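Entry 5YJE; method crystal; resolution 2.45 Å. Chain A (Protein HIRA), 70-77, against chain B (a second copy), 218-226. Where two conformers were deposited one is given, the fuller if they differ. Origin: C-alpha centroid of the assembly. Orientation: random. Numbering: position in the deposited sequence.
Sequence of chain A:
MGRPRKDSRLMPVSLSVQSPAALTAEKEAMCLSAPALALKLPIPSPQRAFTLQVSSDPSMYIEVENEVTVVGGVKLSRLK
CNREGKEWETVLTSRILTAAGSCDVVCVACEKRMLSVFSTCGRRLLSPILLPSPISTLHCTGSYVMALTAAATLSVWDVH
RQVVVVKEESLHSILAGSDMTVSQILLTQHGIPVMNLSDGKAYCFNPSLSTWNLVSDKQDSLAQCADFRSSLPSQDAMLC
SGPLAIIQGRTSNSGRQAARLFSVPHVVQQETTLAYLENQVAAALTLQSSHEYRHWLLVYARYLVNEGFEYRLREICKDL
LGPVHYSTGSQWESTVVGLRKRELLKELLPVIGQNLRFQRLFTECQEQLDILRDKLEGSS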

ATOM      1  N   VAL A  70      20.687   8.521 -35.754  1.00 56.65           N
ATOM      2  CA  VAL A  70      19.344   8.140 -36.173  1.00 61.63           C
ATOM      3  C   VAL A  70      19.378   6.717 -36.709  1.00 62.12           C
ATOM      4  O   VAL A  70      20.246   6.368 -37.515  1.00 68.19           O
ATOM      5  CB  VAL A  70      18.784   9.093 -37.243  1.00 63.25           C
ATOM      6  CG1 VAL A  70      17.308   8.829 -37.437  1.00 59.93           C
ATOM      7  CG2 VAL A  70      19.034  10.537 -36.847  1.00 60.75           C
ATOM      8  N   VAL A  71      18.421   5.904 -36.278  1.00 64.57           N
ATOM      9  CA  VAL A  71      18.409   4.477 -36.567  1.00 57.96           C
ATOM     10  C   VAL A  71      16.964   4.054 -36.783  1.00 61.43           C
ATOM     11  O   VAL A  71      16.148   4.156 -35.863  1.00 66.36           O
ATOM     12  CB  VAL A  71      19.033   3.667 -35.418  1.00 62.61           C
ATOM     13  CG1 VAL A  71      18.583   2.235 -35.501  1.00 64.21           C
ATOM     14  CG2 VAL A  71      20.552   3.761 -35.440  1.00 60.60           C
ATOM     15  N   GLY A  72      16.651   3.557 -37.980  1.00 59.53           N
ATOM     16  CA  GLY A  72      15.294   3.162 -38.327  1.00 54.67           C
ATOM     17  C   GLY A  72      14.269   4.265 -38.135  1.00 61.25           C
ATOM     18  O   GLY A  72      13.098   3.987 -37.847  1.00 65.55           O
ATOM     19  N   GLY A  73      14.698   5.522 -38.272  1.00 57.55           N
ATOM     20  CA  GLY A  73      13.846   6.668 -38.023  1.00 63.60           C
ATOM     21  C   GLY A  73      13.794   7.146 -36.581  1.00 65.93           C
ATOM     22  O   GLY A  73      13.176   8.182 -36.309  1.00 63.40           O
ATOM     23  N   VAL A  74      14.436   6.437 -35.660  1.00 61.89           N
ATOM     24  CA  VAL A  74      14.418   6.741 -34.234  1.00 60.34           C
ATOM     25  C   VAL A  74      15.701   7.489 -33.874  1.00 61.61           C
ATOM     26  O   VAL A  74      16.811   6.955 -34.041  1.00 60.15           O
ATOM     27  CB  VAL A  74      14.278   5.449 -33.411  1.00 58.66           C
ATOM     28  CG1 VAL A  74      14.132   5.753 -31.938  1.00 57.96           C
ATOM     29  CG2 VAL A  74      13.105   4.628 -33.919  1.00 58.62           C
ATOM     30  N   LYS A  75      15.551   8.723 -33.384  1.00 59.71           N
ATOM     31  CA  LYS A  75      16.687   9.493 -32.882  1.00 58.84           C
ATOM     32  C   LYS A  75      17.177   8.904 -31.566  1.00 59.07           C
ATOM     33  O   LYS A  75      16.382   8.644 -30.657  1.00 59.13           O
ATOM     34  CB  LYS A  75      16.294  10.954 -32.680  1.00 60.77           C
ATOM     35  CG  LYS A  75      15.689  11.613 -33.909  1.00 65.81           C
ATOM     36  CD  LYS A  75      15.125  12.999 -33.604  1.00 70.82           C
ATOM     37  CE  LYS A  75      14.344  13.533 -34.807  1.00 80.03           C
ATOM     38  NZ  LYS A  75      13.638  14.821 -34.539  1.00 84.82           N
ATOM     39  N   LEU A  76      18.482   8.696 -31.452  1.00 51.88           N
ATOM     40  CA  LEU A  76      19.057   8.042 -30.287  1.00 49.03           C
ATOM     41  C   LEU A  76      19.780   9.050 -29.414  1.00 48.85           C
ATOM     42  O   LEU A  76      20.411   9.988 -29.900  1.00 49.73           O
ATOM     43  CB  LEU A  76      20.048   6.932 -30.670  1.00 53.50           C
ATOM     44  CG  LEU A  76      19.558   5.727 -31.479  1.00 53.82           C
ATOM     45  CD1 LEU A  76      20.750   4.850 -31.860  1.00 53.86           C
ATOM     46  CD2 LEU A  76      18.496   4.917 -30.732  1.00 53.64           C
ATOM     47  N   SER A  77      19.698   8.835 -28.115  1.00 48.90           N
ATOM     48  CA  SER A  77      20.468   9.608 -27.161  1.00 42.58           C
ATOM     49  C   SER A  77      21.357   8.635 -26.410  1.00 43.35           C
ATOM     50  O   SER A  77      20.983   7.481 -26.207  1.00 44.18           O
ATOM     51  CB  SER A  77      19.555  10.389 -26.234  1.00 44.93           C
ATOM     52  OG  SER A  77      18.803  11.335 -26.982  1.00 47.35           O
TER
ATOM     53  N   LYS B 218       5.273   1.696 -30.943  1.00 53.87           N
ATOM     54  CA  LYS B 218       5.541   1.317 -32.334  1.00 55.80           C
ATOM     55  C   LYS B 218       6.379   2.366 -33.073  1.00 53.32           C
ATOM     56  O   LYS B 218       7.278   2.014 -33.839  1.00 56.88           O
ATOM     57  CB  LYS B 218       4.229   1.059 -33.080  1.00 50.62           C
ATOM     58  CG  LYS B 218       3.430  -0.115 -32.517  1.00 52.76           C
ATOM     59  N   GLN B 219       6.130   3.655 -32.830  1.00 55.34           N
ATOM     60  CA  GLN B 219       6.879   4.713 -33.509  1.00 54.66           C
ATOM     61  C   GLN B 219       8.365   4.693 -33.145  1.00 62.08           C
ATOM     62  O   GLN B 219       9.230   4.688 -34.030  1.00 65.37           O
ATOM     63  CB  GLN B 219       6.274   6.078 -33.180  1.00 58.70           C
ATOM     64  N   ASP B 220       8.686   4.719 -31.849  1.00 61.80           N
ATOM     65  CA  ASP B 220      10.077   4.709 -31.397  1.00 59.36           C
ATOM     66  C   ASP B 220      10.624   3.304 -31.193  1.00 61.08           C
ATOM     67  O   ASP B 220      11.592   3.128 -30.436  1.00 63.83           O
ATOM     68  CB  ASP B 220      10.236   5.505 -30.095  1.00 59.54           C
ATOM     69  CG  ASP B 220      10.438   6.987 -30.336  1.00 67.72           C
ATOM     70  OD1 ASP B 220      10.633   7.378 -31.514  1.00 65.23           O
ATOM     71  OD2 ASP B 220      10.431   7.752 -29.337  1.00 74.60           O
ATOM     72  N   SER B 221      10.029   2.305 -31.843  1.00 53.86           N
ATOM     73  CA  SER B 221      10.498   0.933 -31.705  1.00 55.64           C
ATOM     74  C   SER B 221      11.887   0.756 -32.328  1.00 52.78           C
ATOM     75  O   SER B 221      12.142   1.188 -33.457  1.00 51.72           O
ATOM     76  CB  SER B 221       9.500  -0.029 -32.348  1.00 53.76           C
ATOM     77  OG  SER B 221       9.920  -1.375 -32.217  1.00 54.07           O
ATOM     78  N   LEU B 222      12.783   0.125 -31.573  1.00 50.26           N
ATOM     79  CA  LEU B 222      14.083  -0.310 -32.052  1.00 56.41           C
ATOM     80  C   LEU B 222      14.041  -1.704 -32.652  1.00 56.93           C
ATOM     81  O   LEU B 222      15.092  -2.234 -33.033  1.00 57.35           O
ATOM     82  CB  LEU B 222      15.099  -0.259 -30.916  1.00 50.10           C
ATOM     83  CG  LEU B 222      15.368   1.137 -30.376  1.00 53.91           C
ATOM     84  CD1 LEU B 222      15.772   1.052 -28.920  1.00 49.44           C
ATOM     85  CD2 LEU B 222      16.455   1.812 -31.202  1.00 58.37           C
ATOM     86  N   ALA B 223      12.848  -2.295 -32.760  1.00 51.75           N
ATOM     87  CA  ALA B 223      12.740  -3.693 -33.175  1.00 58.69           C
ATOM     88  C   ALA B 223      13.200  -3.907 -34.617  1.00 56.09           C
ATOM     89  O   ALA B 223      13.828  -4.929 -34.925  1.00 56.69           O
ATOM     90  CB  ALA B 223      11.302  -4.185 -32.996  1.00 47.60           C
ATOM     91  N   GLN B 224      12.893  -2.973 -35.521  1.00 55.77           N
ATOM     92  CA  GLN B 224      13.220  -3.209 -36.930  1.00 62.83           C
ATOM     93  C   GLN B 224      14.732  -3.218 -37.176  1.00 60.34           C
ATOM     94  O   GLN B 224      15.205  -3.862 -38.117  1.00 65.87           O
ATOM     95  CB  GLN B 224      12.530  -2.170 -37.820  1.00 55.25           C
ATOM     96  N   CYS B 225      15.505  -2.539 -36.339  1.00 63.67           N
ATOM     97  CA  CYS B 225      16.946  -2.500 -36.513  0.60 61.06           C
ATOM     98  C   CYS B 225      17.689  -3.422 -35.555  1.00 60.38           C
ATOM     99  O   CYS B 225      18.913  -3.530 -35.650  1.00 57.34           O
ATOM    100  CB  CYS B 225      17.436  -1.058 -36.379  0.60 60.79           C
ATOM    101  SG  CYS B 225      16.813  -0.002 -37.724  0.60 59.47           S
ATOM    102  N   ALA B 226      16.981  -4.099 -34.658  1.00 56.89           N
ATOM    103  CA  ALA B 226      17.620  -5.052 -33.766  1.00 54.36           C
ATOM    104  C   ALA B 226      18.061  -6.287 -34.542  1.00 53.35           C
ATOM    105  O   ALA B 226      17.266  -6.898 -35.263  1.00 60.18           O
ATOM    106  CB  ALA B 226      16.662  -5.441 -32.637  1.00 53.98           C
TER

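The most unusual feature of this contact is the tip of a β-hairpin pressed against a cysteine: the CA of Gly72(A) lies 3.6 Å from SG of Cys225(B), and a CB built in the ideal position on Gly72(A), which has none, would come to 2.7 Å from SG of Cys225(B), a clash. The sulfur takes the space that a side chain would need. Glycine suits the position for a second reason, its positive phi of 55°, which the type I' turn from Val71(A) to Val74(A) requires. Gly73(A), the next residue of the turn, touches nothing in the chain B stretch; there the local backbone alone calls for glycine, because a β-carbon would be jammed against the carbonyl oxygen of Gly72(A).

The turn is closed by a reciprocal pair of backbone hydrogen bonds, Val71(A) N to Val74(A) O and Val74(A) N to Val71(A) O, each 2.9 Å. This tight pairing sets the two valines side by side, and both direct their CA-to-CB bonds toward chain B. Val71(A), with chi1 in the t well, places CG1 3.6 Å from CB of Cys225(B), an apolar contact beside the glycine-sulfur approach. Cys225(B) points its own CA-to-CB bond toward the hairpin and adopts the m rotamer in the conformer given, so its CB and SG both lie 3.6 Å from CG1 of Val71(A), and SG also reaches Gly72(A). A small, largely apolar side chain fits this buried site.

Val74(A) loses more surface to the opposing stretch than any other residue here, 79 Å². Also in the t rotamer, it sends CG2 to 3.6 Å from the carbonyl O of Ser221(B) and 3.9 Å from O of Gln219(B), while CG1 lies 3.9 Å from OD1 of Asp220(B). A branched aliphatic group thus meets polar atoms in van der Waals contact, since its methyl groups can offer no hydrogen bond. The chain B backbone here bends through a type I turn from Lys218(B) to Ser221(B), closed by a weak hydrogen bond from Ser221(B) N to Lys218(B) O at 3.4 Å. The CA-to-CB bond of Ser221(B) points away from the hairpin; its OG instead accepts a hydrogen bond from Ala223(B) N at 3.1 Å, bracing the chain just beyond the turn.

Farther along the strand, Leu76(A) and Leu222(B) meet through their methyl ends, CD2 to CD2 at 3.7 Å. Both CA-to-CB bonds point sideways, but each side chain, with chi1 in m and chi2 in t, brings its end nearer the other stretch; leucine has the reach for this, and both residues are buried in the assembly. Lys75(A), between the two apolar residues of the strand, leads the end of its extended side chain away and remains exposed.

The two stretches bury 315 Å² together, both sides summed. Among the modelled atoms no hydrogen bond crosses between them, so the contact rests on close packing of Val71(A), Gly72(A), Val74(A) and Leu76(A) against Cys225(B), Leu222(B) and the turn at Asp220(B).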